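Local coordinates for bifunctional purine biosynthetic protein ADE5,7 (Cryptococcus neoformans var. grubii serotype A, PDB 7LVO) that catalyses two ATP-dependent steps of de novo purine biosynthesis, its N-terminal half ligating glycine to phosphoribosylamine to give glycinamide ribonucleotide, at residues D37-E49 with W100-P113. Sequence-based numbering, arbitrary orientation.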
loop_
_atom_site.group_PDB
_atom_site.type_symbol
_atom_site.label_atom_id
_atom_site.label_comp_id
_atom_site.label_asym_id
_atom_site.label_seq_id
_atom_site.Cartn_x
_atom_site.Cartn_y
_atom_site.Cartn_z
ATOM N N ASP A 37 -24.392 -13.386 -2.334
ATOM C CA ASP A 37 -24.953 -12.042 -2.204
ATOM C C ASP A 37 -24.212 -11.305 -1.093
ATOM O O ASP A 37 -24.806 -10.706 -0.197
ATOM C CB ASP A 37 -26.458 -12.093 -1.938
ATOM C CG ASP A 37 -26.807 -12.911 -0.711
ATOM O OD1 ASP A 37 -26.047 -13.845 -0.379
ATOM O OD2 ASP A 37 -27.839 -12.618 -0.079
ATOM N N LEU A 38 -22.886 -11.335 -1.163
ATOM C CA LEU A 38 -22.060 -10.837 -0.078
ATOM C C LEU A 38 -22.124 -9.316 0.027
ATOM O O LEU A 38 -22.361 -8.608 -0.954
ATOM C CB LEU A 38 -20.615 -11.275 -0.285
ATOM C CG LEU A 38 -20.361 -12.781 -0.240
ATOM C CD1 LEU A 38 -18.965 -13.092 -0.753
ATOM C CD2 LEU A 38 -20.551 -13.309 1.170
ATOM N N SER A 39 -21.908 -8.823 1.243
ATOM C CA SER A 39 -21.753 -7.403 1.526
ATOM C C SER A 39 -20.341 -7.195 2.053
ATOM O O SER A 39 -19.965 -7.795 3.064
ATOM C CB SER A 39 -22.786 -6.925 2.548
ATOM O OG SER A 39 -24.094 -7.038 2.026
ATOM N N ILE A 40 -19.563 -6.362 1.360
ATOM C CA ILE A 40 -18.174 -6.090 1.708
ATOM C C ILE A 40 -18.040 -4.624 2.089
ATOM O O ILE A 40 -18.602 -3.744 1.430
ATOM C CB ILE A 40 -17.220 -6.437 0.544
ATOM C CG1 ILE A 40 -17.244 -7.942 0.268
ATOM C CG2 ILE A 40 -15.806 -5.972 0.860
ATOM C CD1 ILE A 40 -16.531 -8.344 -1.009
ATOM N N LEU A 41 -17.293 -4.362 3.152
ATOM C CA LEU A 41 -17.075 -3.016 3.666
ATOM C C LEU A 41 -15.618 -2.639 3.453
ATOM O O LEU A 41 -14.716 -3.281 4.016
ATOM C CB LEU A 41 -17.434 -2.938 5.148
ATOM C CG LEU A 41 -17.116 -1.634 5.870
ATOM C CD1 LEU A 41 -17.935 -0.479 5.308
ATOM C CD2 LEU A 41 -17.363 -1.795 7.363
ATOM N N LEU A 42 -15.392 -1.606 2.638
ATOM C CA LEU A 42 -14.058 -1.076 2.395
ATOM C C LEU A 42 -13.841 0.145 3.276
ATOM O O LEU A 42 -14.634 1.093 3.228
ATOM C CB LEU A 42 -13.877 -0.704 0.924
ATOM C CG LEU A 42 -14.086 -1.806 -0.100
ATOM C CD1 LEU A 42 -13.720 -1.308 -1.492
ATOM C CD2 LEU A 42 -13.271 -3.046 0.242
ATOM N N LEU A 43 -12.775 0.121 4.075
ATOM C CA LEU A 43 -12.371 1.266 4.879
ATOM C C LEU A 43 -11.299 2.044 4.115
ATOM O O LEU A 43 -10.263 1.481 3.742
ATOM C CB LEU A 43 -11.843 0.831 6.237
ATOM C CG LEU A 43 -12.707 -0.125 7.063
ATOM C CD1 LEU A 43 -12.067 -0.327 8.435
ATOM C CD2 LEU A 43 -14.127 0.362 7.206
ATOM N N GLY A 44 -11.548 3.328 3.882
ATOM C CA GLY A 44 -10.583 4.166 3.192
ATOM C C GLY A 44 -11.223 5.060 2.151
ATOM O O GLY A 44 -12.435 4.990 1.925
ATOM N N ALA A 45 -10.413 5.905 1.500
ATOM C CA ALA A 45 -10.941 6.839 0.514
ATOM C C ALA A 45 -9.915 7.162 -0.565
ATOM O O ALA A 45 -9.986 8.229 -1.184
ATOM C CB ALA A 45 -11.397 8.139 1.186
ATOM N N GLY A 46 -8.971 6.249 -0.813
ATOM C CA GLY A 46 -7.948 6.445 -1.810
ATOM C C GLY A 46 -8.221 5.666 -3.083
ATOM O O GLY A 46 -9.226 4.984 -3.225
ATOM N N GLY A 47 -7.275 5.783 -4.021
ATOM C CA GLY A 47 -7.419 5.100 -5.291
ATOM C C GLY A 47 -7.328 3.598 -5.163
ATOM O O GLY A 47 -7.863 2.873 -6.007
ATOM N N ARG A 48 -6.634 3.117 -4.131
ATOM C CA ARG A 48 -6.639 1.693 -3.826
ATOM C C ARG A 48 -8.054 1.198 -3.568
ATOM O O ARG A 48 -8.429 0.110 -4.018
ATOM C CB ARG A 48 -5.745 1.419 -2.624
ATOM C CG ARG A 48 -5.742 -0.036 -2.162
ATOM C CD ARG A 48 -5.783 -0.132 -0.639
ATOM N NE ARG A 48 -4.640 0.500 0.004
ATOM C CZ ARG A 48 -4.667 1.675 0.620
ATOM N NH1 ARG A 48 -5.777 2.384 0.709
ATOM N NH2 ARG A 48 -3.550 2.146 1.165
ATOM N N GLU A 49 -8.859 1.986 -2.847
ATOM C CA GLU A 49 -10.234 1.579 -2.568
ATOM C C GLU A 49 -11.059 1.533 -3.847
ATOM O O GLU A 49 -11.765 0.554 -4.110
ATOM C CB GLU A 49 -10.864 2.524 -1.552
ATOM C CG GLU A 49 -10.473 2.239 -0.112
ATOM C CD GLU A 49 -8.997 2.411 0.139
ATOM O OE1 GLU A 49 -8.441 3.481 -0.192
ATOM O OE2 GLU A 49 -8.375 1.477 0.657
ATOM N N TRP A 100 -22.128 -0.385 13.138
ATOM C CA TRP A 100 -22.799 -0.259 11.849
ATOM C C TRP A 100 -22.690 -1.557 11.052
ATOM O O TRP A 100 -23.691 -2.081 10.553
ATOM C CB TRP A 100 -22.199 0.910 11.062
ATOM C CG TRP A 100 -22.929 1.227 9.798
ATOM C CD1 TRP A 100 -23.912 2.156 9.634
ATOM C CD2 TRP A 100 -22.738 0.619 8.514
ATOM N NE1 TRP A 100 -24.344 2.165 8.334
ATOM C CE2 TRP A 100 -23.638 1.236 7.623
ATOM C CE3 TRP A 100 -21.888 -0.376 8.030
ATOM C CZ2 TRP A 100 -23.719 0.883 6.279
ATOM C CZ3 TRP A 100 -21.970 -0.725 6.694
ATOM C CH2 TRP A 100 -22.877 -0.100 5.835
ATOM N N ALA A 101 -21.473 -2.088 10.917
ATOM C CA ALA A 101 -21.288 -3.313 10.151
ATOM C C ALA A 101 -22.122 -4.457 10.724
ATOM O O ALA A 101 -22.718 -5.235 9.973
ATOM C CB ALA A 101 -19.812 -3.699 10.125
ATOM N N GLN A 102 -22.186 -4.562 12.051
ATOM C CA GLN A 102 -22.954 -5.637 12.672
ATOM C C GLN A 102 -24.428 -5.544 12.310
ATOM O O GLN A 102 -25.058 -6.556 11.976
ATOM C CB GLN A 102 -22.771 -5.597 14.189
ATOM C CG GLN A 102 -23.378 -6.775 14.920
ATOM C CD GLN A 102 -23.104 -6.740 16.412
ATOM O OE1 GLN A 102 -22.565 -5.766 16.935
ATOM N NE2 GLN A 102 -23.475 -7.812 17.108
ATOM N N LYS A 103 -25.000 -4.340 12.369
ATOM C CA LYS A 103 -26.408 -4.168 12.037
ATOM C C LYS A 103 -26.684 -4.355 10.551
ATOM O O LYS A 103 -27.823 -4.654 10.177
ATOM C CB LYS A 103 -26.885 -2.783 12.478
ATOM C CG LYS A 103 -26.794 -2.532 13.979
ATOM C CD LYS A 103 -27.698 -3.478 14.762
ATOM C CE LYS A 103 -27.706 -3.138 16.248
ATOM N NZ LYS A 103 -26.353 -3.254 16.865
ATOM N N GLU A 104 -25.675 -4.191 9.697
ATOM C CA GLU A 104 -25.841 -4.321 8.257
ATOM C C GLU A 104 -25.467 -5.703 7.740
ATOM O O GLU A 104 -25.526 -5.932 6.527
ATOM C CB GLU A 104 -25.003 -3.259 7.533
ATOM C CG GLU A 104 -25.340 -1.831 7.925
ATOM C CD GLU A 104 -26.669 -1.365 7.355
ATOM O OE1 GLU A 104 -27.209 -2.039 6.451
ATOM O OE2 GLU A 104 -27.167 -0.312 7.805
ATOM N N ASN A 105 -25.078 -6.620 8.623
ATOM C CA ASN A 105 -24.713 -7.981 8.230
ATOM C C ASN A 105 -23.607 -7.974 7.176
ATOM O O ASN A 105 -23.703 -8.622 6.130
ATOM C CB ASN A 105 -25.939 -8.751 7.731
ATOM C CG ASN A 105 -26.901 -9.094 8.849
ATOM O OD1 ASN A 105 -28.051 -8.656 8.851
ATOM N ND2 ASN A 105 -26.429 -9.879 9.810
ATOM N N ILE A 106 -22.544 -7.229 7.465
ATOM C CA ILE A 106 -21.385 -7.204 6.583
ATOM C C ILE A 106 -20.666 -8.542 6.676
ATOM O O ILE A 106 -20.420 -9.058 7.774
ATOM C CB ILE A 106 -20.449 -6.044 6.952
ATOM C CG1 ILE A 106 -21.144 -4.705 6.706
ATOM C CG2 ILE A 106 -19.144 -6.139 6.159
ATOM C CD1 ILE A 106 -21.532 -4.449 5.264
ATOM N N ASP A 107 -20.324 -9.112 5.520
ATOM C CA ASP A 107 -19.675 -10.410 5.464
ATOM C C ASP A 107 -18.163 -10.322 5.434
ATOM O O ASP A 107 -17.497 -11.334 5.685
ATOM C CB ASP A 107 -20.150 -11.174 4.223
ATOM C CG ASP A 107 -21.654 -11.369 4.200
ATOM O OD1 ASP A 107 -22.191 -11.979 5.153
ATOM O OD2 ASP A 107 -22.295 -10.902 3.230
ATOM N N LEU A 108 -17.603 -9.150 5.142
ATOM C CA LEU A 108 -16.156 -9.013 5.034
ATOM C C LEU A 108 -15.783 -7.538 5.094
ATOM O O LEU A 108 -16.466 -6.701 4.509
ATOM C CB LEU A 108 -15.636 -9.633 3.730
ATOM C CG LEU A 108 -14.135 -9.504 3.466
ATOM C CD1 LEU A 108 -13.340 -10.330 4.459
ATOM C CD2 LEU A 108 -13.808 -9.900 2.033
ATOM N N VAL A 109 -14.695 -7.242 5.797
ATOM C CA VAL A 109 -14.155 -5.894 5.920
ATOM C C VAL A 109 -12.738 -5.904 5.368
ATOM O O VAL A 109 -11.927 -6.766 5.739
ATOM C CB VAL A 109 -14.166 -5.402 7.378
ATOM C CG1 VAL A 109 -13.557 -4.012 7.479
ATOM C CG2 VAL A 109 -15.576 -5.410 7.931
ATOM N N VAL A 110 -12.449 -4.964 4.469
ATOM C CA VAL A 110 -11.131 -4.837 3.859
ATOM C C VAL A 110 -10.548 -3.475 4.225
ATOM O O VAL A 110 -10.820 -2.483 3.532
ATOM C CB VAL A 110 -11.201 -5.015 2.334
ATOM C CG1 VAL A 110 -9.806 -4.964 1.719
ATOM C CG2 VAL A 110 -11.910 -6.310 1.979
ATOM N N PRO A 111 -9.776 -3.369 5.307
ATOM C CA PRO A 111 -9.125 -2.088 5.621
ATOM C C PRO A 111 -8.033 -1.771 4.607
ATOM O O PRO A 111 -7.202 -2.623 4.275
ATOM C CB PRO A 111 -8.549 -2.307 7.025
ATOM C CG PRO A 111 -9.310 -3.498 7.581
ATOM C CD PRO A 111 -9.598 -4.361 6.380
ATOM N N GLY A 112 -8.034 -0.531 4.127
ATOM C CA GLY A 112 -7.039 -0.089 3.176
ATOM C C GLY A 112 -5.862 0.605 3.830
ATOM O O GLY A 112 -4.712 0.179 3.703
ATOM N N PRO A 113 -6.128 1.697 4.542
ATOM C CA PRO A 113 -5.037 2.451 5.173
ATOM C C PRO A 113 -4.318 1.628 6.236
ATOM O O PRO A 113 -4.763 0.561 6.673
ATOM C CB PRO A 113 -5.743 3.666 5.788
ATOM C CG PRO A 113 -7.046 3.779 5.044
ATOM C CD PRO A 113 -7.435 2.362 4.704
HETATM O O HOH W 1 -9.959 -1.012 1.086
#
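In the parallel sheet of the N domain, strand 38-44 pairs with the edge strand 108-111, their axes 21° from parallel; the strand order 3-2-1-4, all parallel, puts strand 38-44 between 62-67 and 108-111, an order consistent with a Rossmann-like sheet. Just before the bridged pairs, Ser39 and Asp107 exchange two hydrogen bonds: Ser39 N donates to Asp107 OD2 (2.9 Å) on the anti side of the carboxylate, and Asp107 N to Ser39 O (2.8 Å). The Asp107 CG, beside its own backbone N (chi1 -58°), carries OD2 to Ser39 N; Asp107 CB lies against Leu38 CD2. Leu41 then bonds both ways, from N to Leu108 O (2.8 Å, 166° at the hydrogen) and from O to Val110 N (2.9 Å).

Ile40, Leu42, Leu108 and Val110 share one face, where Leu42 CD2 presses on Val110 CB at 3.5 Å; helix 354-362 covers Leu108 and Val110. On the opposite face, Leu41 stands beside Val109, and its CD2 reaches Ala101 CB, while its CB meets Ile106 CG2 (3.8 Å).

Just past strand 108-111, Gly112 N donates a hydrogen bond to Leu43 O, and Gly112 O sits 3.3 Å above the centre of the Arg48 guanidinium without a hydrogen bond. Arg48 NH1 instead bridges to Glu49 OE2 (2.8 Å), and its NE is held by Phe336 O. A water donates to both Glu49 OE2 and Val110 O, linking the helix start to the edge strand. The Glu49 carboxylate, also bonded through OE1 to Gly46 N, is thus gripped from several directions, its charge probably balanced by Arg48.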